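Local coordinates for protein ribokinase (Arabidopsis thaliana, PDB 6ILS) that phosphorylates D-ribose at O-5 with ATP and a divalent metal such as magnesium, feeding ribose 5-phosphate into nucleotide and amino-acid synthesis and the pentose phosphate pathway, at residues 173-176 / 177-181; 69-72 / 73-77; 120-123 / 124-127; 303-306 / 307-311. All blocks are in the same frame, centred on the assembly; numbering follows the deposited sequence.

Contact 1 (173-176 / 177-181)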
ATOM      1  N   THR B 173      -5.414   1.096  24.007  1.00 40.20           N
ATOM      2  CA  THR B 173      -5.257   1.990  25.151  1.00 36.58           C
ATOM      3  C   THR B 173      -6.515   2.011  26.016  1.00 41.17           C
ATOM      4  O   THR B 173      -7.610   1.704  25.529  1.00 36.66           O
ATOM      5  CB  THR B 173      -4.936   3.420  24.695  1.00 36.45           C
ATOM      6  OG1 THR B 173      -6.022   3.925  23.910  1.00 39.38           O
ATOM      7  CG2 THR B 173      -3.655   3.442  23.879  1.00 35.67           C
ATOM      8  N   PRO B 174      -6.369   2.367  27.309  1.00 38.38           N
ATOM      9  CA  PRO B 174      -7.565   2.477  28.153  1.00 38.67           C
ATOM     10  C   PRO B 174      -8.553   3.477  27.572  1.00 33.02           C
ATOM     11  O   PRO B 174      -8.150   4.429  26.911  1.00 33.97           O
ATOM     12  CB  PRO B 174      -7.009   2.966  29.496  1.00 38.40           C
ATOM     13  CG  PRO B 174      -5.589   2.503  29.503  1.00 35.43           C
ATOM     14  CD  PRO B 174      -5.128   2.594  28.075  1.00 38.38           C
ATOM     15  N   ILE B 175      -9.838   3.246  27.792  1.00 36.32           N
ATOM     16  CA  ILE B 175     -10.856   4.176  27.330  1.00 35.06           C
ATOM     17  C   ILE B 175     -11.074   5.269  28.370  1.00 37.11           C
ATOM     18  O   ILE B 175     -11.318   4.974  29.537  1.00 38.30           O
ATOM     19  CB  ILE B 175     -12.200   3.473  27.060  1.00 36.06           C
ATOM     20  CG1 ILE B 175     -12.005   2.243  26.165  1.00 36.93           C
ATOM     21  CG2 ILE B 175     -13.199   4.462  26.470  1.00 27.11           C
ATOM     22  CD1 ILE B 175     -13.267   1.403  26.010  1.00 34.48           C
ATOM     23  N   PRO B 176     -10.992   6.535  27.952  1.00 35.17           N
ATOM     24  CA  PRO B 176     -11.237   7.650  28.870  1.00 34.31           C
ATOM     25  C   PRO B 176     -12.643   7.598  29.442  1.00 36.37           C
ATOM     26  O   PRO B 176     -13.593   7.369  28.697  1.00 29.43           O
ATOM     27  CB  PRO B 176     -11.073   8.883  27.980  1.00 34.67           C
ATOM     28  CG  PRO B 176     -10.260   8.418  26.817  1.00 35.66           C
ATOM     29  CD  PRO B 176     -10.648   6.998  26.595  1.00 33.86           C
ATOM     30  N   ASN B 177     -12.784   7.817  30.745  1.00 31.27           N
ATOM     31  CA  ASN B 177     -14.095   7.719  31.382  1.00 29.86           C
ATOM     32  C   ASN B 177     -15.037   8.774  30.887  1.00 29.22           C
ATOM     33  O   ASN B 177     -16.253   8.604  30.913  1.00 34.97           O
ATOM     34  CB  ASN B 177     -13.954   7.821  32.902  1.00 33.97           C
ATOM     35  CG  ASN B 177     -13.337   6.592  33.489  1.00 36.65           C
ATOM     36  OD1 ASN B 177     -13.819   5.485  33.258  1.00 40.49           O
ATOM     37  ND2 ASN B 177     -12.242   6.761  34.215  1.00 39.51           N
ATOM     38  N   GLU B 178     -14.461   9.881  30.446  1.00 29.38           N
ATOM     39  CA  GLU B 178     -15.224  10.949  29.856  1.00 28.59           C
ATOM     40  C   GLU B 178     -15.940  10.408  28.618  1.00 28.65           C
ATOM     41  O   GLU B 178     -17.059  10.807  28.304  1.00 29.35           O
ATOM     42  CB  GLU B 178     -14.296  12.108  29.503  1.00 33.76           C
ATOM     43  CG  GLU B 178     -15.002  13.340  29.048  1.00 35.58           C
ATOM     44  CD  GLU B 178     -14.029  14.445  28.746  1.00 39.52           C
ATOM     45  OE1 GLU B 178     -12.807  14.165  28.735  1.00 41.08           O
ATOM     46  OE2 GLU B 178     -14.481  15.588  28.518  1.00 49.40           O
ATOM     47  N   LEU B 179     -15.296   9.468  27.937  1.00 30.54           N
ATOM     48  CA  LEU B 179     -15.901   8.891  26.738  1.00 28.37           C
ATOM     49  C   LEU B 179     -16.969   7.874  27.133  1.00 23.64           C
ATOM     50  O   LEU B 179     -18.100   7.938  26.649  1.00 27.04           O
ATOM     51  CB  LEU B 179     -14.831   8.258  25.846  1.00 24.52           C
ATOM     52  CG  LEU B 179     -15.348   7.643  24.531  1.00 23.88           C
ATOM     53  CD1 LEU B 179     -16.212   8.628  23.755  1.00 21.90           C
ATOM     54  CD2 LEU B 179     -14.186   7.137  23.691  1.00 22.07           C
ATOM     55  N   LEU B 180     -16.606   6.936  28.005  1.00 27.78           N
ATOM     56  CA  LEU B 180     -17.560   5.952  28.534  1.00 26.93           C
ATOM     57  C   LEU B 180     -18.830   6.605  29.093  1.00 31.64           C
ATOM     58  O   LEU B 180     -19.938   6.099  28.896  1.00 32.84           O
ATOM     59  CB  LEU B 180     -16.889   5.088  29.611  1.00 28.08           C
ATOM     60  CG  LEU B 180     -15.720   4.219  29.152  1.00 30.66           C
ATOM     61  CD1 LEU B 180     -15.027   3.539  30.324  1.00 35.79           C
ATOM     62  CD2 LEU B 180     -16.174   3.171  28.127  1.00 31.99           C
ATOM     63  N   ASP B 181     -18.685   7.742  29.772  1.00 32.68           N
ATOM     64  CA  ASP B 181     -19.844   8.438  30.336  1.00 31.81           C
ATOM     65  C   ASP B 181     -20.765   9.060  29.299  1.00 32.36           C
ATOM     66  O   ASP B 181     -21.880   9.460  29.627  1.00 34.12           O
ATOM     67  CB  ASP B 181     -19.396   9.558  31.291  1.00 40.18           C
ATOM     68  CG  ASP B 181     -19.114   9.062  32.694  1.00 46.00           C
ATOM     69  OD1 ASP B 181     -19.779   8.100  33.140  1.00 45.83           O
ATOM     70  OD2 ASP B 181     -18.227   9.646  33.355  1.00 51.67           O
TER
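Pro176 and the turn 177-180 meet first through the backbone: the chain arrives extended through Ile175, and Pro176 takes the N-cap position of this short helix. Its carbonyl oxygen is gripped twice. Leu180 N reaches Pro176 O at 3.1 Å, lying in the carbonyl plane with a nearly straight N-H...O angle of 164°. Leu179 N comes closer to Pro176 O, 2.8 Å, but from above that plane and with a more bent N-H...O angle, 135°. Among the side chains, Ile175 makes the apolar contacts to both leucines. Its CG2 is anti to the backbone N, which carries that methyl forward to Leu180 CD2 at 3.6 Å; the two side chains cross at about a right angle. The same Ile175 CG2 also meets Leu179 CD2, 4.0 Å away. Around them, Val168 and Leu166 of strand 164-170 lie against Ile175 and Leu179, Leu217 and Val219 meet Leu180, and Glu178 makes a salt bridge to Lys155 of helix 147-158. Chemically, one carbonyl serves two N-H groups of the first turn, while the branched apolar groups of Ile175, Leu179 and Leu180 pack together on its buried side; proline, with no N-H to give, takes part here as an acceptor.

Contact 2 (69-72 / 73-77)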
ATOM      1  N   LYS B  69      -8.605   7.646  -2.624  1.00 23.16           N
ATOM      2  CA  LYS B  69      -9.507   7.436  -3.741  1.00 26.04           C
ATOM      3  C   LYS B  69     -10.139   6.048  -3.718  1.00 24.75           C
ATOM      4  O   LYS B  69     -11.314   5.889  -4.054  1.00 26.24           O
ATOM      5  CB  LYS B  69      -8.767   7.642  -5.069  1.00 30.80           C
ATOM      6  CG  LYS B  69      -9.701   7.898  -6.243  1.00 40.82           C
ATOM      7  CD  LYS B  69      -9.248   9.138  -7.017  1.00 49.89           C
ATOM      8  CE  LYS B  69     -10.419   9.903  -7.619  1.00 61.43           C
ATOM      9  NZ  LYS B  69      -9.978  11.181  -8.264  1.00 61.82           N
ATOM     10  N   LEU B  70      -9.338   5.054  -3.353  1.00 25.54           N
ATOM     11  CA  LEU B  70      -9.814   3.687  -3.187  1.00 27.36           C
ATOM     12  C   LEU B  70     -11.012   3.656  -2.235  1.00 23.49           C
ATOM     13  O   LEU B  70     -12.036   3.047  -2.519  1.00 23.91           O
ATOM     14  CB  LEU B  70      -8.682   2.808  -2.658  1.00 27.28           C
ATOM     15  CG  LEU B  70      -8.977   1.391  -2.167  1.00 30.17           C
ATOM     16  CD1 LEU B  70      -9.418   0.499  -3.321  1.00 32.17           C
ATOM     17  CD2 LEU B  70      -7.737   0.840  -1.464  1.00 34.58           C
ATOM     18  N   ILE B  71     -10.856   4.324  -1.106  1.00 22.88           N
ATOM     19  CA  ILE B  71     -11.903   4.366  -0.087  1.00 23.73           C
ATOM     20  C   ILE B  71     -13.174   5.027  -0.613  1.00 20.55           C
ATOM     21  O   ILE B  71     -14.268   4.487  -0.497  1.00 22.19           O
ATOM     22  CB  ILE B  71     -11.451   5.146   1.158  1.00 25.62           C
ATOM     23  CG1 ILE B  71     -10.132   4.605   1.724  1.00 28.79           C
ATOM     24  CG2 ILE B  71     -12.572   5.174   2.191  1.00 23.36           C
ATOM     25  CD1 ILE B  71     -10.189   3.177   2.164  1.00 25.51           C
ATOM     26  N   ALA B  72     -13.001   6.215  -1.178  1.00 21.19           N
ATOM     27  CA  ALA B  72     -14.108   7.005  -1.696  1.00 24.23           C
ATOM     28  C   ALA B  72     -14.893   6.212  -2.731  1.00 24.56           C
ATOM     29  O   ALA B  72     -16.117   6.193  -2.721  1.00 24.63           O
ATOM     30  CB  ALA B  72     -13.585   8.294  -2.289  1.00 24.86           C
ATOM     31  N   GLU B  73     -14.171   5.544  -3.622  1.00 25.61           N
ATOM     32  CA  GLU B  73     -14.806   4.743  -4.663  1.00 27.09           C
ATOM     33  C   GLU B  73     -15.604   3.573  -4.088  1.00 24.04           C
ATOM     34  O   GLU B  73     -16.731   3.299  -4.519  1.00 26.84           O
ATOM     35  CB  GLU B  73     -13.745   4.228  -5.646  1.00 31.26           C
ATOM     36  CG  GLU B  73     -13.202   5.330  -6.556  1.00 36.38           C
ATOM     37  CD  GLU B  73     -11.983   4.903  -7.371  1.00 46.88           C
ATOM     38  OE1 GLU B  73     -11.445   3.795  -7.124  1.00 49.19           O
ATOM     39  OE2 GLU B  73     -11.558   5.687  -8.254  1.00 50.62           O
ATOM     40  N   ALA B  74     -15.016   2.887  -3.119  1.00 21.83           N
ATOM     41  CA  ALA B  74     -15.660   1.723  -2.517  1.00 24.74           C
ATOM     42  C   ALA B  74     -16.941   2.109  -1.784  1.00 22.51           C
ATOM     43  O   ALA B  74     -17.928   1.378  -1.836  1.00 22.46           O
ATOM     44  CB  ALA B  74     -14.686   1.007  -1.556  1.00 23.95           C
ATOM     45  N   LEU B  75     -16.933   3.273  -1.134  1.00 21.18           N
ATOM     46  CA  LEU B  75     -18.044   3.690  -0.271  1.00 20.41           C
ATOM     47  C   LEU B  75     -19.157   4.421  -0.994  1.00 22.05           C
ATOM     48  O   LEU B  75     -20.309   4.334  -0.602  1.00 24.65           O
ATOM     49  CB  LEU B  75     -17.531   4.609   0.847  1.00 17.73           C
ATOM     50  CG  LEU B  75     -16.611   4.001   1.901  1.00 18.94           C
ATOM     51  CD1 LEU B  75     -16.368   5.038   3.012  1.00 17.48           C
ATOM     52  CD2 LEU B  75     -17.233   2.749   2.480  1.00 19.05           C
ATOM     53  N   GLY B  76     -18.796   5.163  -2.036  1.00 27.51           N
ATOM     54  CA  GLY B  76     -19.704   6.120  -2.645  1.00 28.98           C
ATOM     55  C   GLY B  76     -20.781   5.607  -3.587  1.00 31.05           C
ATOM     56  O   GLY B  76     -21.271   4.485  -3.448  1.00 31.99           O
ATOM     57  N   ASP B  77     -21.150   6.455  -4.549  1.00 37.45           N
ATOM     58  CA  ASP B  77     -22.318   6.228  -5.402  1.00 36.06           C
ATOM     59  C   ASP B  77     -22.168   5.035  -6.341  1.00 40.46           C
ATOM     60  O   ASP B  77     -23.163   4.451  -6.777  1.00 43.19           O
ATOM     61  CB  ASP B  77     -22.621   7.492  -6.217  1.00 43.97           C
TER
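Glu73 has CG anti to its carbonyl carbon and beside the backbone N (chi1 -73°), and its extended chain runs back over the preceding turn toward Lys69. Lys69, with CG anti to N and the chain bent at chi2 and chi3, offers its aliphatic part: Lys69 CG lies 3.5 Å from Glu73 OE2. The charged ends do not meet, since Lys69 NZ stays 5.7 Å from Glu73 OE2; any attraction between them is probably modest. Glu73 OE2 also makes a long, weak ion pair with Lys69 NZ of the second subunit. On the inner side, Ile71 and Leu75 lie side by side and point the same way, touching through Ile71 CG2 and Leu75 CD1 at 3.9 Å. Four successive i to i+4 bonds hold the backbone, from Glu73 N to Lys69 O (2.9 Å) through to Gly76 N to Ala72 O (3.0 Å), where Gly76 leaves the helical conformation. Helix 66-75 is the crossover of the beta-alpha-beta unit between strands 56-63 and 87-90. Leu75 packs on Ala43 and Ala47 of helix 41-51, Ile71 and Ala74 rest on Ala38 of strand 33-39, and Leu70 meets Ala66 of the second subunit, which puts this helix at the dimer contact.

Contact 3 (120-123 / 124-127)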
ATOM      1  N   ALA B 120      -5.548  14.364  11.049  1.00 26.77           N
ATOM      2  CA  ALA B 120      -6.151  15.387  10.198  1.00 26.11           C
ATOM      3  C   ALA B 120      -7.453  15.958  10.727  1.00 27.81           C
ATOM      4  O   ALA B 120      -8.200  16.586   9.980  1.00 27.58           O
ATOM      5  CB  ALA B 120      -6.379  14.830   8.808  1.00 28.32           C
ATOM      6  N   TRP B 121      -7.742  15.721  12.000  1.00 28.10           N
ATOM      7  CA  TRP B 121      -8.949  16.249  12.609  1.00 27.95           C
ATOM      8  C   TRP B 121      -8.670  17.614  13.230  1.00 30.21           C
ATOM      9  O   TRP B 121      -7.572  17.855  13.706  1.00 31.83           O
ATOM     10  CB  TRP B 121      -9.473  15.290  13.680  1.00 26.51           C
ATOM     11  CG  TRP B 121      -9.934  13.951  13.154  1.00 22.27           C
ATOM     12  CD1 TRP B 121      -9.197  12.799  13.062  1.00 22.24           C
ATOM     13  CD2 TRP B 121     -11.235  13.637  12.656  1.00 21.95           C
ATOM     14  NE1 TRP B 121      -9.971  11.784  12.524  1.00 22.31           N
ATOM     15  CE2 TRP B 121     -11.227  12.274  12.279  1.00 20.21           C
ATOM     16  CE3 TRP B 121     -12.416  14.369  12.503  1.00 25.34           C
ATOM     17  CZ2 TRP B 121     -12.354  11.637  11.767  1.00 18.92           C
ATOM     18  CZ3 TRP B 121     -13.530  13.736  11.980  1.00 22.87           C
ATOM     19  CH2 TRP B 121     -13.488  12.375  11.618  1.00 19.68           C
ATOM     20  N   PRO B 122      -9.675  18.497  13.255  1.00 29.24           N
ATOM     21  CA  PRO B 122      -9.429  19.769  13.945  1.00 35.50           C
ATOM     22  C   PRO B 122      -9.310  19.556  15.448  1.00 36.38           C
ATOM     23  O   PRO B 122      -9.826  18.563  15.974  1.00 35.07           O
ATOM     24  CB  PRO B 122     -10.664  20.596  13.602  1.00 31.48           C
ATOM     25  CG  PRO B 122     -11.750  19.570  13.488  1.00 34.64           C
ATOM     26  CD  PRO B 122     -11.092  18.330  12.898  1.00 31.36           C
ATOM     27  N   GLU B 123      -8.621  20.463  16.129  1.00 36.25           N
ATOM     28  CA  GLU B 123      -8.512  20.403  17.576  1.00 35.29           C
ATOM     29  C   GLU B 123      -9.909  20.454  18.198  1.00 34.21           C
ATOM     30  O   GLU B 123     -10.213  19.721  19.139  1.00 34.50           O
ATOM     31  CB  GLU B 123      -7.640  21.552  18.090  1.00 46.92           C
ATOM     32  CG  GLU B 123      -7.777  21.818  19.585  1.00 57.22           C
ATOM     33  CD  GLU B 123      -6.749  22.812  20.110  1.00 79.65           C
ATOM     34  OE1 GLU B 123      -5.768  23.098  19.389  1.00 77.66           O
ATOM     35  OE2 GLU B 123      -6.931  23.315  21.240  1.00 91.26           O
ATOM     36  N   ILE B 124     -10.748  21.330  17.655  1.00 36.61           N
ATOM     37  CA  ILE B 124     -12.144  21.441  18.046  1.00 38.23           C
ATOM     38  C   ILE B 124     -13.022  21.242  16.826  1.00 39.92           C
ATOM     39  O   ILE B 124     -12.831  21.897  15.807  1.00 37.90           O
ATOM     40  CB  ILE B 124     -12.467  22.818  18.671  1.00 39.93           C
ATOM     41  CG1 ILE B 124     -11.526  23.114  19.839  1.00 40.06           C
ATOM     42  CG2 ILE B 124     -13.921  22.877  19.113  1.00 36.90           C
ATOM     43  CD1 ILE B 124     -11.596  22.088  20.947  1.00 45.28           C
ATOM     44  N   MET B 125     -13.984  20.333  16.926  1.00 38.81           N
ATOM     45  CA  MET B 125     -14.905  20.100  15.826  1.00 41.39           C
ATOM     46  C   MET B 125     -15.791  21.310  15.624  1.00 44.97           C
ATOM     47  O   MET B 125     -16.393  21.799  16.577  1.00 45.51           O
ATOM     48  CB  MET B 125     -15.766  18.871  16.101  1.00 42.08           C
ATOM     49  CG  MET B 125     -14.961  17.610  16.291  1.00 41.32           C
ATOM     50  SD  MET B 125     -14.571  16.868  14.704  1.00 46.31           S
ATOM     51  CE  MET B 125     -16.184  16.211  14.267  1.00 39.45           C
ATOM     52  N   SER B 126     -15.879  21.793  14.387  1.00 51.25           N
ATOM     53  CA  SER B 126     -16.781  22.908  14.091  1.00 54.69           C
ATOM     54  C   SER B 126     -18.225  22.433  14.156  1.00 56.39           C
ATOM     55  O   SER B 126     -18.498  21.247  13.978  1.00 53.33           O
ATOM     56  CB  SER B 126     -16.488  23.509  12.719  1.00 56.58           C
ATOM     57  OG  SER B 126     -17.086  22.731  11.701  1.00 59.17           O
ATOM     58  N   ASP B 127     -19.147  23.362  14.395  1.00 60.90           N
ATOM     59  CA  ASP B 127     -20.535  23.001  14.649  1.00 58.42           C
ATOM     60  C   ASP B 127     -21.281  22.516  13.406  1.00 56.91           C
ATOM     61  O   ASP B 127     -22.387  21.965  13.516  1.00 57.08           O
ATOM     62  CB  ASP B 127     -21.278  24.181  15.268  1.00 61.74           C
ATOM     63  CG  ASP B 127     -21.218  24.171  16.781  1.00 65.18           C
ATOM     64  OD1 ASP B 127     -20.254  24.726  17.344  1.00 70.28           O
ATOM     65  OD2 ASP B 127     -22.126  23.586  17.404  1.00 64.70           O
TER
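The end of Met125 meets the indole of Trp121 across a short bend, with the Pro122 ring also near the sulfur. The methionine chain is folded at chi2 and chi3 (-84° and -73°), which brings SD back over the loop although its CB points away from 120-123. Met125 SD stands 4.0 Å from Trp121 CE3 on the benzo part of the indole, and 5.1 Å from the centroid of that six-membered ring. At 67° off the ring normal, the sulfur approaches obliquely, and the two side chains cross at a slant. Pro122 supplies the other contact of the thioether, its CG 4.1 Å from Met125 SD. The proline ring also lies against the carbonyl of Ile124, two residues on, with Pro122 CB 3.4 Å from Ile124 O. No hydrogen bond joins the two halves; Gln152 of helix 147-158 bridges them instead, taking the N-H of Met125 and giving to the carbonyl of Glu123. Ile149 of that helix touches both Trp121 and Met125, while Val59 and Arg61 of strand 56-63 meet the indole. This is a Met-aromatic contact, here closing the loop between helices 116-119 and 131-134 at the surface of the PfkB fold, with the Trp121 side chain about 13 Å from the bound ribose.

Contact 4 (303-306 / 307-311)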
ATOM      1  N   LYS B 303     -31.764  -7.948   1.881  1.00 24.93           N
ATOM      2  CA  LYS B 303     -32.599  -9.126   1.522  1.00 26.44           C
ATOM      3  C   LYS B 303     -31.908 -10.423   1.947  1.00 24.61           C
ATOM      4  O   LYS B 303     -32.579 -11.299   2.411  1.00 23.45           O
ATOM      5  CB  LYS B 303     -32.837  -9.233   0.015  1.00 28.82           C
ATOM      6  CG  LYS B 303     -33.030  -7.947  -0.741  1.00 32.35           C
ATOM      7  CD  LYS B 303     -33.272  -8.163  -2.215  1.00 35.69           C
ATOM      8  CE  LYS B 303     -32.204  -7.548  -3.080  1.00 39.79           C
ATOM      9  NZ  LYS B 303     -31.141  -8.524  -3.375  1.00 40.94           N
ATOM     10  N   SER B 304     -30.611 -10.539   1.709  1.00 22.51           N
ATOM     11  CA  SER B 304     -29.883 -11.772   2.071  1.00 21.21           C
ATOM     12  C   SER B 304     -29.929 -11.980   3.586  1.00 20.02           C
ATOM     13  O   SER B 304     -30.140 -13.080   3.999  1.00 18.89           O
ATOM     14  CB  SER B 304     -28.479 -11.718   1.577  1.00 25.79           C
ATOM     15  OG  SER B 304     -28.434 -11.416   0.205  1.00 33.91           O
ATOM     16  N   VAL B 305     -29.725 -10.913   4.351  1.00 17.06           N
ATOM     17  CA  VAL B 305     -29.756 -11.044   5.832  1.00 16.72           C
ATOM     18  C   VAL B 305     -31.142 -11.544   6.243  1.00 16.57           C
ATOM     19  O   VAL B 305     -31.232 -12.457   6.994  1.00 15.22           O
ATOM     20  CB  VAL B 305     -29.407  -9.725   6.548  1.00 16.96           C
ATOM     21  CG1 VAL B 305     -29.500  -9.901   8.037  1.00 17.21           C
ATOM     22  CG2 VAL B 305     -28.050  -9.205   6.144  1.00 15.55           C
ATOM     23  N   LEU B 306     -32.181 -10.943   5.682  1.00 16.87           N
ATOM     24  CA  LEU B 306     -33.552 -11.363   6.046  1.00 18.77           C
ATOM     25  C   LEU B 306     -33.803 -12.808   5.590  1.00 20.60           C
ATOM     26  O   LEU B 306     -34.479 -13.504   6.291  1.00 21.31           O
ATOM     27  CB  LEU B 306     -34.565 -10.397   5.435  1.00 21.71           C
ATOM     28  CG  LEU B 306     -34.540  -8.975   5.981  1.00 24.33           C
ATOM     29  CD1 LEU B 306     -35.592  -8.127   5.300  1.00 26.88           C
ATOM     30  CD2 LEU B 306     -34.749  -8.964   7.480  1.00 24.86           C
ATOM     31  N   LYS B 307     -33.254 -13.215   4.456  1.00 20.58           N
ATOM     32  CA  LYS B 307     -33.470 -14.600   3.973  1.00 22.04           C
ATOM     33  C   LYS B 307     -32.774 -15.561   4.932  1.00 20.57           C
ATOM     34  O   LYS B 307     -33.348 -16.543   5.261  1.00 19.69           O
ATOM     35  CB  LYS B 307     -32.966 -14.770   2.544  1.00 24.65           C
ATOM     36  CG  LYS B 307     -33.365 -16.068   1.864  1.00 27.21           C
ATOM     37  CD  LYS B 307     -32.707 -16.272   0.522  1.00 32.45           C
ATOM     38  CE  LYS B 307     -33.240 -17.448  -0.274  1.00 45.24           C
ATOM     39  NZ  LYS B 307     -32.207 -18.086  -1.119  1.00 42.22           N
ATOM     40  N   LEU B 308     -31.567 -15.230   5.363  1.00 18.43           N
ATOM     41  CA  LEU B 308     -30.884 -16.141   6.278  1.00 20.86           C
ATOM     42  C   LEU B 308     -31.672 -16.236   7.579  1.00 22.37           C
ATOM     43  O   LEU B 308     -31.791 -17.309   8.161  1.00 22.56           O
ATOM     44  CB  LEU B 308     -29.445 -15.678   6.542  1.00 20.79           C
ATOM     45  CG  LEU B 308     -28.545 -16.595   7.375  1.00 19.80           C
ATOM     46  CD1 LEU B 308     -28.474 -18.059   6.818  1.00 18.95           C
ATOM     47  CD2 LEU B 308     -27.148 -15.999   7.470  1.00 16.65           C
ATOM     48  N   LEU B 309     -32.238 -15.120   8.019  1.00 18.32           N
ATOM     49  CA  LEU B 309     -33.064 -15.114   9.237  1.00 22.51           C
ATOM     50  C   LEU B 309     -34.305 -15.977   9.116  1.00 23.81           C
ATOM     51  O   LEU B 309     -34.692 -16.670  10.053  1.00 26.77           O
ATOM     52  CB  LEU B 309     -33.495 -13.688   9.584  1.00 20.99           C
ATOM     53  CG  LEU B 309     -32.396 -12.804  10.167  1.00 22.40           C
ATOM     54  CD1 LEU B 309     -32.907 -11.367  10.343  1.00 22.66           C
ATOM     55  CD2 LEU B 309     -31.954 -13.369  11.488  1.00 25.00           C
ATOM     56  N   LYS B 310     -34.949 -15.893   7.963  1.00 22.60           N
ATOM     57  CA  LYS B 310     -36.134 -16.681   7.701  1.00 24.29           C
ATOM     58  C   LYS B 310     -35.826 -18.162   7.847  1.00 26.05           C
ATOM     59  O   LYS B 310     -36.591 -18.899   8.463  1.00 25.57           O
ATOM     60  CB  LYS B 310     -36.662 -16.391   6.300  1.00 27.28           C
ATOM     61  CG  LYS B 310     -38.010 -17.019   6.003  1.00 31.87           C
ATOM     62  CD  LYS B 310     -38.479 -16.681   4.598  1.00 30.53           C
ATOM     63  CE  LYS B 310     -39.755 -17.431   4.261  1.00 37.16           C
ATOM     64  NZ  LYS B 310     -40.187 -17.177   2.856  1.00 40.68           N
ATOM     65  N   PHE B 311     -34.687 -18.584   7.299  1.00 25.82           N
ATOM     66  CA  PHE B 311     -34.423 -20.019   7.148  1.00 29.12           C
ATOM     67  C   PHE B 311     -33.497 -20.637   8.195  1.00 30.83           C
ATOM     68  O   PHE B 311     -33.244 -21.848   8.155  1.00 27.96           O
ATOM     69  CB  PHE B 311     -33.889 -20.278   5.733  1.00 25.43           C
ATOM     70  CG  PHE B 311     -34.926 -20.055   4.674  1.00 32.39           C
ATOM     71  CD1 PHE B 311     -36.192 -20.620   4.807  1.00 32.75           C
ATOM     72  CD2 PHE B 311     -34.669 -19.244   3.581  1.00 35.95           C
ATOM     73  CE1 PHE B 311     -37.176 -20.399   3.847  1.00 34.88           C
ATOM     74  CE2 PHE B 311     -35.649 -19.024   2.616  1.00 38.72           C
ATOM     75  CZ  PHE B 311     -36.903 -19.598   2.757  1.00 37.32           C
TER
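Leu306 and Lys307, adjacent at the join of the two segments, have the most surface buried in this contact, and Leu309 comes next. Leu306 touches Leu309 methyl to methyl, CD2 to CD1 at 4.2 Å, the side chains slanting across one another. Leu309 holds CG anti to its carbonyl carbon (chi1 -74°), a setting that lays CG over the previous turn, 3.4 Å from Val305 O; its CD1 also comes within 4.4 Å of Val305 CG1. Lys307 takes the other course: CG is anti to N, the chain leads away from 303-306, and its near part rests on the backbone, with Lys307 CB 3.5 Å from Lys303 O. All this belongs to helix 302-312 at the C-terminal end of the chain, which packs on helix 275-289 through Val305 on Phe281 and Ala284 and through Leu309 on Ala284. Regular i to i+4 bonds carry the turn, among them Leu308 N to Ser304 O at 2.9 Å and Lys310 N to Leu306 O at 3.0 Å. Towards the start of the helix, Asp301 makes a salt bridge with Lys303 NZ and a hydrogen bond with Ser304 OG. Further along, Lys310 CD sits 3.8 Å above one face of the Phe311 ring, offset toward its rim.

In the fold
From the N terminus the contacts run in series, 2, 3, 1 and 4; each is local, a stretch of helix, a helix start or a bend, with no residues between its segments, and none encloses or crosses another. Contact 2 is the end of a crossover helix, with the Ile71 side chain about 8 Å from the bound ribose, and at the second subunit. Contact 3, its centre about 23 Å from that of contact 2, closes a surface loop leaned on helix 147-158. The same helix then meets contact 1, which starts a short helix after strand 164-170. Contact 4, on the last helix and packed on helix 275-289, lies across the chain's centre from contacts 1 and 3, with the side chain of Leu308 about 7 Å from the bound ATP.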